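Local coordinates for nicotinate phosphoribosyltransferase (Vibrio cholerae, PDB 4HL7), which probably catalyses the ATP-driven formation of nicotinate ribonucleotide from nicotinate and 5-phosphoribosyl 1-diphosphate, a step on the way to NAD, at residues A[97-100]-A[101-104]; A[204-207]-A[208-211]; A[347-350]-A[351-354]. All blocks are in the same frame, centred on the assembly; numbering follows the deposited sequence.

In the fold
Along the chain the three local contacts follow one another in series. Interaction 1, in the N-terminal domain, covers the short helix 100-103 and its run into strand 104-109, an outermost strand of the antiparallel five-stranded sheet. Interactions 2 and 3 belong to the alpha/beta-barrel part of the chain and reach one parallel sheet: interaction 2 leads from helix 192-205 into edge strand 210-213, and interaction 3 leaves strand 344-349 for helix 351-354. Their centres lie about 14 Å apart, whereas interaction 1 is about 38 Å from interaction 2 and about 30 Å from interaction 3 between centres. Of the three, 347-354 lies at an anion site, holding a sulfate; the other two are plain structural junctions.

Interaction 1: A[97-100]-A[101-104]; sequences HFVP and QEQV
Gln103 turns its amide back on Val99, at the N-cap position of the short helix 100-103. OE1 of Gln103 accepts the N-H of Val99 at 2.9 Å, the donor standing 51° above the carbonyl plane. Val99 O in turn takes N-H groups of the first helical turn, Glu102 N at 2.9 Å and, more weakly, Gln103 N, while Val104 N reaches Pro100 O at 2.9 Å and closes the single turn. Beyond these bonds, Val99 CG1 is flanked by two side chains: Gln101 NE2 at 3.5 Å and Glu102 CG at 3.8 Å from that methyl. Gln101 gets there through a bend at chi2 (-82°), which folds its amide back over Val99 and the Pro100 ring. In the next shell, a water joins the other end of the Gln103 amide, NE2, to the His97 carbonyl. Gln103 OE1 also bonds to Tyr131 OH, so OE1 has two partners and NE2 a water, which together fix how the amide is turned. His97 ND1 grips Phe98 O at 3.0 Å. Phe98 stacks on the Tyr131 ring at the start of helix 131-147 and packs on Leu134, while Gln103 touches helix 125-128 and shares backbone bonding with Arg122 of strand 116-122.

Interaction 2: A[204-207]-A[208-211]; sequences QEIP and QWVL
Ile206 meets the indole of Trp209 crosswise, the two side chains running at about a right angle. The branch methyl does the touching: Ile206 CG2 comes obliquely to the six-membered part of the ring, 3.6 Å from Trp209 CE3, with Ile206 CB close behind. The other branch, CG1, stands between the backbone N and the carbonyl carbon (chi1 59°), and this directs it to Val210, whose CG2 lies 4.0 Å from Ile206 CG1, again crosswise. One isoleucine thus straddles both the tryptophan and the valine. A proline-led turn brings them together: Trp209 N donates to Ile206 O at 2.8 Å, and Pro207 and Gln208 occupy the two corners with angles of a type I turn. A weak bond one residue on, Val210 N to Pro207 O at 3.3 Å, comes where strand 210-213 begins. This is the tight return of a beta-alpha-beta crossover, in which helix 192-205 ends and the chain enters strand 210-213 beside strand 181-183. Gln208 folds back across the turn, and its NE2 sits 3.6 Å above the Trp209 ring plane, over the centre. Its OE1 comes to 3.3 Å from Pro207 CD, so the amide lies between indole and pyrrolidine. Helix 155-174 backs the cluster: Leu164 touches Ile206, and Lys168 and Ile171 pack on Trp209. Leu181 of strand 181-183 also touches Ile206.

Interaction 3: A[347-350]-A[351-354]; sequences FGIG and TFLT. With SO4 (sulfate ion), chain C.
Ile349, the last residue of strand 344-349, packs against the single turn of helix 351-354. Its CB is 4.0 Å from Leu353 CD1. From there the short branch, CG2, points anti to the backbone N and does most of the touching: Ile349 CG2 is 3.6 Å from Phe352 CB and 3.9 Å from Leu353 CG, meeting two successive helix residues. It also comes obliquely to the Phe352 ring. Ile349 and Phe352 point the same way, side by side, whereas Leu353 crosses the isoleucine at about a right angle. The longer branch, CG1 to CD1, sets off beside the backbone N (chi1 -51°) and runs on extended; the isoleucine also packs on Leu181 of the neighbouring parallel strand. Strand, glycine and helix start form the kind of phosphate-binding turn found at the C-terminal ends of parallel strands in alpha/beta barrels, and a sulfate sits in it. Gly350, at the N-cap position, has no side chain to run into sulfate O2, and its N donates to sulfate O1 at 2.8 Å. Thr351 clasps sulfate O2 twice, through its N at 3.0 Å in a nearly straight bond (164°) and through OG1 at 3.1 Å. The position at a helix N-terminus would favour an anion, consistent with a site for a substrate or product phosphate, although the sulfate itself probably came from the crystallisation liquor. On the helix side, the Gly350 carbonyl accepts Leu353 N and Thr354 N from opposite faces of its plane, Leu353 N lying 2.8 Å from Gly350 O. Thr354 OG1 bonds to Gly185 O. The Phe352 ring meets Phe329 edge-to-face and takes a cation-pi contact from Lys163, whose NZ also bonds to Phe352 O.

Interaction 1: A[97-100]-A[101-104]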
ATOM      1  N   HIS A  97     -15.261   2.466  16.176  1.00 21.51           N
ATOM      2  CA  HIS A  97     -15.448   1.213  15.476  1.00 22.66           C
ATOM      3  C   HIS A  97     -16.096   1.358  14.114  1.00 22.64           C
ATOM      4  O   HIS A  97     -16.656   2.409  13.775  1.00 22.88           O
ATOM      5  CB  HIS A  97     -16.235   0.222  16.352  1.00 23.89           C
ATOM      6  CG  HIS A  97     -17.642   0.683  16.698  1.00 26.47           C
ATOM      7  ND1 HIS A  97     -18.653   0.679  15.794  1.00 28.53           N
ATOM      8  CD2 HIS A  97     -18.206   1.066  17.920  1.00 28.21           C
ATOM      9  CE1 HIS A  97     -19.805   1.082  16.399  1.00 29.48           C
ATOM     10  NE2 HIS A  97     -19.522   1.319  17.701  1.00 33.23           N
ATOM     11  N   PHE A  98     -15.964   0.314  13.307  1.00 21.52           N
ATOM     12  CA  PHE A  98     -16.563   0.261  11.972  1.00 21.63           C
ATOM     13  C   PHE A  98     -18.085   0.024  12.074  1.00 23.86           C
ATOM     14  O   PHE A  98     -18.558  -0.572  13.055  1.00 26.19           O
ATOM     15  CB  PHE A  98     -15.957  -0.904  11.221  1.00 19.83           C
ATOM     16  CG  PHE A  98     -14.492  -0.727  10.837  1.00 19.18           C
ATOM     17  CD1 PHE A  98     -14.111   0.291   9.995  1.00 19.27           C
ATOM     18  CD2 PHE A  98     -13.529  -1.670  11.256  1.00 19.13           C
ATOM     19  CE1 PHE A  98     -12.782   0.403   9.550  1.00 17.87           C
ATOM     20  CE2 PHE A  98     -12.205  -1.586  10.805  1.00 18.78           C
ATOM     21  CZ  PHE A  98     -11.832  -0.502   9.966  1.00 17.98           C
ATOM     22  N   VAL A  99     -18.827   0.492  11.076  1.00 23.01           N
ATOM     23  CA  VAL A  99     -20.241   0.094  10.891  1.00 24.16           C
ATOM     24  C   VAL A  99     -20.416  -0.565   9.502  1.00 23.09           C
ATOM     25  O   VAL A  99     -20.941   0.082   8.571  1.00 21.37           O
ATOM     26  CB  VAL A  99     -21.177   1.307  11.058  1.00 24.39           C
ATOM     27  CG1 VAL A  99     -22.637   0.808  11.201  1.00 25.25           C
ATOM     28  CG2 VAL A  99     -20.753   2.128  12.295  1.00 24.84           C
ATOM     29  N   PRO A 100     -19.941  -1.825   9.339  1.00 23.38           N
ATOM     30  CA  PRO A 100     -19.855  -2.345   7.954  1.00 24.06           C
ATOM     31  C   PRO A 100     -21.201  -2.488   7.269  1.00 25.71           C
ATOM     32  O   PRO A 100     -21.262  -2.364   6.045  1.00 24.70           O
ATOM     33  CB  PRO A 100     -19.195  -3.717   8.099  1.00 23.88           C
ATOM     34  CG  PRO A 100     -18.885  -3.909   9.515  1.00 22.70           C
ATOM     35  CD  PRO A 100     -19.321  -2.731  10.321  1.00 23.84           C
ATOM     36  N   GLN A 101     -22.287  -2.693   8.022  1.00 26.38           N
ATOM     37  CA  GLN A 101     -23.580  -2.826   7.351  1.00 27.98           C
ATOM     38  C   GLN A 101     -24.046  -1.494   6.740  1.00 30.30           C
ATOM     39  O   GLN A 101     -24.940  -1.492   5.886  1.00 32.61           O
ATOM     40  CB  GLN A 101     -24.652  -3.469   8.277  1.00 29.62           C
ATOM     41  CG  GLN A 101     -25.065  -2.566   9.400  1.00 32.96           C
ATOM     42  CD  GLN A 101     -24.119  -2.571  10.608  1.00 38.73           C
ATOM     43  OE1 GLN A 101     -22.969  -2.999  10.543  1.00 39.67           O
ATOM     44  NE2 GLN A 101     -24.622  -2.070  11.720  1.00 41.44           N
ATOM     45  N   GLU A 102     -23.430  -0.377   7.158  1.00 27.30           N
ATOM     46  CA  GLU A 102     -23.699   0.927   6.560  1.00 28.62           C
ATOM     47  C   GLU A 102     -22.643   1.300   5.507  1.00 25.41           C
ATOM     48  O   GLU A 102     -22.914   2.106   4.639  1.00 29.00           O
ATOM     49  CB  GLU A 102     -23.703   2.038   7.623  1.00 30.84           C
ATOM     50  CG  GLU A 102     -24.965   2.113   8.461  1.00 38.72           C
ATOM     51  CD  GLU A 102     -26.223   2.122   7.606  1.00 43.00           C
ATOM     52  OE1 GLU A 102     -27.058   1.198   7.755  1.00 50.70           O
ATOM     53  OE2 GLU A 102     -26.355   3.037   6.766  1.00 42.59           O
ATOM     54  N   GLN A 103     -21.436   0.778   5.657  1.00 21.79           N
ATOM     55  CA  GLN A 103     -20.273   1.291   4.893  1.00 20.60           C
ATOM     56  C   GLN A 103     -19.842   0.381   3.767  1.00 20.48           C
ATOM     57  O   GLN A 103     -19.137   0.817   2.857  1.00 20.54           O
ATOM     58  CB  GLN A 103     -19.099   1.477   5.845  1.00 18.81           C
ATOM     59  CG  GLN A 103     -19.346   2.621   6.827  1.00 19.52           C
ATOM     60  CD  GLN A 103     -18.462   2.565   8.074  1.00 19.74           C
ATOM     61  OE1 GLN A 103     -18.012   1.498   8.526  1.00 21.02           O
ATOM     62  NE2 GLN A 103     -18.222   3.726   8.645  1.00 19.13           N
ATOM     63  N   VAL A 104     -20.196  -0.894   3.845  1.00 20.62           N
ATOM     64  CA  VAL A 104     -19.668  -1.834   2.859  1.00 21.96           C
ATOM     65  C   VAL A 104     -20.811  -2.481   2.085  1.00 23.79           C
ATOM     66  O   VAL A 104     -21.781  -2.959   2.704  1.00 25.36           O
ATOM     67  CB  VAL A 104     -18.766  -2.880   3.537  1.00 20.94           C
ATOM     68  CG1 VAL A 104     -18.169  -3.882   2.521  1.00 20.77           C
ATOM     69  CG2 VAL A 104     -17.668  -2.165   4.308  1.00 21.88           C
TER
HETATM   70  O   HOH W   1     -17.383   4.013  11.568  1.00 25.71           O

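Interaction 2: A[204-207]-A[208-211]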
ATOM      1  N   GLN A 204      14.972 -13.413  12.327  1.00 28.54           N
ATOM      2  CA  GLN A 204      15.987 -14.370  12.724  1.00 31.28           C
ATOM      3  C   GLN A 204      17.185 -14.462  11.752  1.00 30.99           C
ATOM      4  O   GLN A 204      18.318 -14.580  12.184  1.00 31.25           O
ATOM      5  CB  GLN A 204      15.352 -15.715  12.986  1.00 35.13           C
ATOM      6  CG  GLN A 204      16.366 -16.851  13.105  1.00 38.92           C
ATOM      7  CD  GLN A 204      15.739 -18.174  12.751  1.00 48.95           C
ATOM      8  OE1 GLN A 204      14.886 -18.681  13.491  1.00 59.58           O
ATOM      9  NE2 GLN A 204      16.127 -18.738  11.595  1.00 48.12           N
ATOM     10  N   GLU A 205      16.934 -14.350  10.453  1.00 28.77           N
ATOM     11  CA  GLU A 205      17.931 -14.639   9.434  1.00 28.60           C
ATOM     12  C   GLU A 205      18.697 -13.408   8.964  1.00 28.43           C
ATOM     13  O   GLU A 205      19.921 -13.505   8.714  1.00 28.31           O
ATOM     14  CB  GLU A 205      17.298 -15.339   8.213  1.00 30.12           C
ATOM     15  CG  GLU A 205      16.772 -16.702   8.520  1.00 33.90           C
ATOM     16  CD  GLU A 205      17.898 -17.654   8.866  1.00 38.42           C
ATOM     17  OE1 GLU A 205      18.915 -17.706   8.116  1.00 39.40           O
ATOM     18  OE2 GLU A 205      17.763 -18.365   9.870  1.00 46.47           O
ATOM     19  N   ILE A 206      18.011 -12.271   8.807  1.00 26.08           N
ATOM     20  CA  ILE A 206      18.656 -11.075   8.191  1.00 25.78           C
ATOM     21  C   ILE A 206      18.319  -9.798   8.969  1.00 24.43           C
ATOM     22  O   ILE A 206      18.026  -8.743   8.392  1.00 22.74           O
ATOM     23  CB  ILE A 206      18.319 -10.897   6.673  1.00 25.58           C
ATOM     24  CG1 ILE A 206      16.824 -10.771   6.448  1.00 23.46           C
ATOM     25  CG2 ILE A 206      18.866 -12.058   5.831  1.00 25.99           C
ATOM     26  CD1 ILE A 206      16.513 -10.117   5.109  1.00 23.22           C
ATOM     27  N   PRO A 207      18.387  -9.872  10.308  1.00 24.62           N
ATOM     28  CA  PRO A 207      17.997  -8.700  11.126  1.00 25.16           C
ATOM     29  C   PRO A 207      18.731  -7.416  10.729  1.00 24.51           C
ATOM     30  O   PRO A 207      18.178  -6.293  10.835  1.00 24.23           O
ATOM     31  CB  PRO A 207      18.400  -9.114  12.544  1.00 23.94           C
ATOM     32  CG  PRO A 207      19.431 -10.170  12.359  1.00 24.09           C
ATOM     33  CD  PRO A 207      18.943 -10.956  11.143  1.00 23.93           C
ATOM     34  N   GLN A 208      19.960  -7.563  10.272  1.00 24.77           N
ATOM     35  CA  GLN A 208      20.805  -6.423   9.958  1.00 23.01           C
ATOM     36  C   GLN A 208      20.331  -5.698   8.717  1.00 24.78           C
ATOM     37  O   GLN A 208      20.744  -4.578   8.458  1.00 26.55           O
ATOM     38  CB  GLN A 208      22.261  -6.872   9.740  1.00 25.91           C
ATOM     39  CG  GLN A 208      22.463  -7.710   8.468  1.00 24.58           C
ATOM     40  CD  GLN A 208      22.306  -9.213   8.671  1.00 28.06           C
ATOM     41  OE1 GLN A 208      21.588  -9.673   9.550  1.00 26.93           O
ATOM     42  NE2 GLN A 208      22.967  -9.987   7.822  1.00 28.14           N
ATOM     43  N   TRP A 209      19.498  -6.358   7.914  1.00 23.63           N
ATOM     44  CA  TRP A 209      18.964  -5.762   6.712  1.00 22.82           C
ATOM     45  C   TRP A 209      17.501  -5.401   6.750  1.00 24.44           C
ATOM     46  O   TRP A 209      17.006  -4.867   5.789  1.00 23.27           O
ATOM     47  CB  TRP A 209      19.209  -6.636   5.518  1.00 22.69           C
ATOM     48  CG  TRP A 209      20.664  -6.885   5.282  1.00 25.29           C
ATOM     49  CD1 TRP A 209      21.722  -5.983   5.453  1.00 25.66           C
ATOM     50  CD2 TRP A 209      21.272  -8.109   4.793  1.00 26.08           C
ATOM     51  NE1 TRP A 209      22.910  -6.587   5.133  1.00 25.14           N
ATOM     52  CE2 TRP A 209      22.698  -7.853   4.701  1.00 25.26           C
ATOM     53  CE3 TRP A 209      20.785  -9.352   4.407  1.00 27.46           C
ATOM     54  CZ2 TRP A 209      23.593  -8.835   4.303  1.00 26.42           C
ATOM     55  CZ3 TRP A 209      21.696 -10.327   3.970  1.00 26.45           C
ATOM     56  CH2 TRP A 209      23.060 -10.070   3.917  1.00 26.86           C
ATOM     57  N   VAL A 210      16.823  -5.621   7.860  1.00 22.84           N
ATOM     58  CA  VAL A 210      15.394  -5.317   7.928  1.00 22.69           C
ATOM     59  C   VAL A 210      15.217  -3.892   8.484  1.00 23.48           C
ATOM     60  O   VAL A 210      15.534  -3.641   9.644  1.00 23.03           O
ATOM     61  CB  VAL A 210      14.659  -6.387   8.798  1.00 25.06           C
ATOM     62  CG1 VAL A 210      13.213  -5.951   9.103  1.00 22.00           C
ATOM     63  CG2 VAL A 210      14.708  -7.764   8.126  1.00 25.55           C
ATOM     64  N   LEU A 211      14.774  -2.940   7.654  1.00 21.15           N
ATOM     65  CA  LEU A 211      14.522  -1.571   8.128  1.00 22.86           C
ATOM     66  C   LEU A 211      13.299  -1.558   9.038  1.00 23.99           C
ATOM     67  O   LEU A 211      13.303  -0.910  10.108  1.00 21.75           O
ATOM     68  CB  LEU A 211      14.373  -0.603   6.943  1.00 20.19           C
ATOM     69  CG  LEU A 211      13.991   0.833   7.287  1.00 20.35           C
ATOM     70  CD1 LEU A 211      15.178   1.415   8.084  1.00 23.67           C
ATOM     71  CD2 LEU A 211      13.661   1.575   5.989  1.00 19.74           C
TER

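Interaction 3: A[347-350]-A[351-354]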
ATOM      1  N   PHE A 347      13.924  -1.386   0.078  1.00 15.02           N
ATOM      2  CA  PHE A 347      12.978  -2.066  -0.843  1.00 16.07           C
ATOM      3  C   PHE A 347      11.713  -2.471  -0.119  1.00 15.33           C
ATOM      4  O   PHE A 347      11.786  -3.241   0.797  1.00 17.15           O
ATOM      5  CB  PHE A 347      13.695  -3.300  -1.414  1.00 14.96           C
ATOM      6  CG  PHE A 347      14.945  -2.885  -2.169  1.00 16.94           C
ATOM      7  CD1 PHE A 347      16.210  -2.913  -1.542  1.00 16.82           C
ATOM      8  CD2 PHE A 347      14.832  -2.319  -3.434  1.00 16.89           C
ATOM      9  CE1 PHE A 347      17.349  -2.414  -2.229  1.00 18.98           C
ATOM     10  CE2 PHE A 347      15.981  -1.834  -4.103  1.00 17.74           C
ATOM     11  CZ  PHE A 347      17.211  -1.879  -3.480  1.00 17.81           C
ATOM     12  N   GLY A 348      10.580  -1.884  -0.514  1.00 15.29           N
ATOM     13  CA  GLY A 348       9.309  -2.211   0.093  1.00 19.18           C
ATOM     14  C   GLY A 348       8.718  -3.369  -0.671  1.00 19.09           C
ATOM     15  O   GLY A 348       8.213  -3.179  -1.782  1.00 19.80           O
ATOM     16  N   ILE A 349       8.774  -4.562  -0.086  1.00 17.13           N
ATOM     17  CA  ILE A 349       8.332  -5.792  -0.778  1.00 17.19           C
ATOM     18  C   ILE A 349       7.084  -6.441  -0.137  1.00 18.51           C
ATOM     19  O   ILE A 349       6.994  -6.544   1.097  1.00 17.62           O
ATOM     20  CB  ILE A 349       9.465  -6.783  -0.851  1.00 19.10           C
ATOM     21  CG1 ILE A 349      10.710  -6.058  -1.444  1.00 18.66           C
ATOM     22  CG2 ILE A 349       9.028  -7.987  -1.685  1.00 20.59           C
ATOM     23  CD1 ILE A 349      11.909  -6.999  -1.762  1.00 21.05           C
ATOM     24  N   GLY A 350       6.125  -6.792  -0.981  1.00 17.94           N
ATOM     25  CA  GLY A 350       4.837  -7.304  -0.500  1.00 18.49           C
ATOM     26  C   GLY A 350       4.719  -8.775  -0.854  1.00 18.11           C
ATOM     27  O   GLY A 350       5.260  -9.628  -0.173  1.00 17.57           O
ATOM     28  N   THR A 351       4.055  -9.033  -1.976  1.00 19.01           N
ATOM     29  CA  THR A 351       3.719 -10.346  -2.466  1.00 20.97           C
ATOM     30  C   THR A 351       4.889 -11.330  -2.450  1.00 20.20           C
ATOM     31  O   THR A 351       4.726 -12.459  -2.032  1.00 18.61           O
ATOM     32  CB  THR A 351       3.169 -10.181  -3.928  1.00 24.73           C
ATOM     33  OG1 THR A 351       2.064  -9.240  -3.887  1.00 31.70           O
ATOM     34  CG2 THR A 351       2.661 -11.423  -4.436  1.00 26.98           C
ATOM     35  N   PHE A 352       6.058 -10.882  -2.910  1.00 19.24           N
ATOM     36  CA  PHE A 352       7.228 -11.766  -3.027  1.00 18.78           C
ATOM     37  C   PHE A 352       7.598 -12.313  -1.672  1.00 19.03           C
ATOM     38  O   PHE A 352       8.125 -13.427  -1.573  1.00 19.63           O
ATOM     39  CB  PHE A 352       8.382 -10.990  -3.630  1.00 18.57           C
ATOM     40  CG  PHE A 352       9.694 -11.723  -3.639  1.00 19.76           C
ATOM     41  CD1 PHE A 352      10.621 -11.509  -2.638  1.00 20.57           C
ATOM     42  CD2 PHE A 352      10.035 -12.587  -4.704  1.00 22.87           C
ATOM     43  CE1 PHE A 352      11.861 -12.132  -2.665  1.00 18.60           C
ATOM     44  CE2 PHE A 352      11.283 -13.215  -4.727  1.00 22.54           C
ATOM     45  CZ  PHE A 352      12.198 -12.963  -3.705  1.00 21.07           C
ATOM     46  N   LEU A 353       7.302 -11.565  -0.613  1.00 18.31           N
ATOM     47  CA  LEU A 353       7.561 -12.050   0.757  1.00 19.19           C
ATOM     48  C   LEU A 353       6.439 -12.928   1.334  1.00 19.22           C
ATOM     49  O   LEU A 353       6.731 -14.031   1.828  1.00 19.63           O
ATOM     50  CB  LEU A 353       7.885 -10.900   1.763  1.00 17.91           C
ATOM     51  CG  LEU A 353       9.215 -10.145   1.527  1.00 19.39           C
ATOM     52  CD1 LEU A 353       9.338  -8.974   2.500  1.00 18.77           C
ATOM     53  CD2 LEU A 353      10.407 -11.115   1.645  1.00 21.07           C
ATOM     54  N   THR A 354       5.193 -12.404   1.326  1.00 18.73           N
ATOM     55  CA  THR A 354       4.075 -13.003   2.104  1.00 19.60           C
ATOM     56  C   THR A 354       3.091 -13.824   1.306  1.00 19.00           C
ATOM     57  O   THR A 354       2.100 -14.369   1.867  1.00 18.63           O
ATOM     58  CB  THR A 354       3.294 -11.901   2.865  1.00 18.23           C
ATOM     59  OG1 THR A 354       2.693 -11.007   1.931  1.00 20.06           O
ATOM     60  CG2 THR A 354       4.197 -11.148   3.842  1.00 19.85           C
TER
HETATM   61  S   SO4 C 501       4.269  -5.899  -4.074  1.00 33.15           S
HETATM   62  O1  SO4 C 501       5.687  -6.195  -3.641  1.00 28.13           O
HETATM   63  O2  SO4 C 501       3.197  -6.407  -3.133  1.00 33.23           O
HETATM   64  O3  SO4 C 501       4.182  -4.458  -4.387  1.00 38.15           O
HETATM   65  O4  SO4 C 501       3.881  -6.686  -5.280  1.00 36.68           O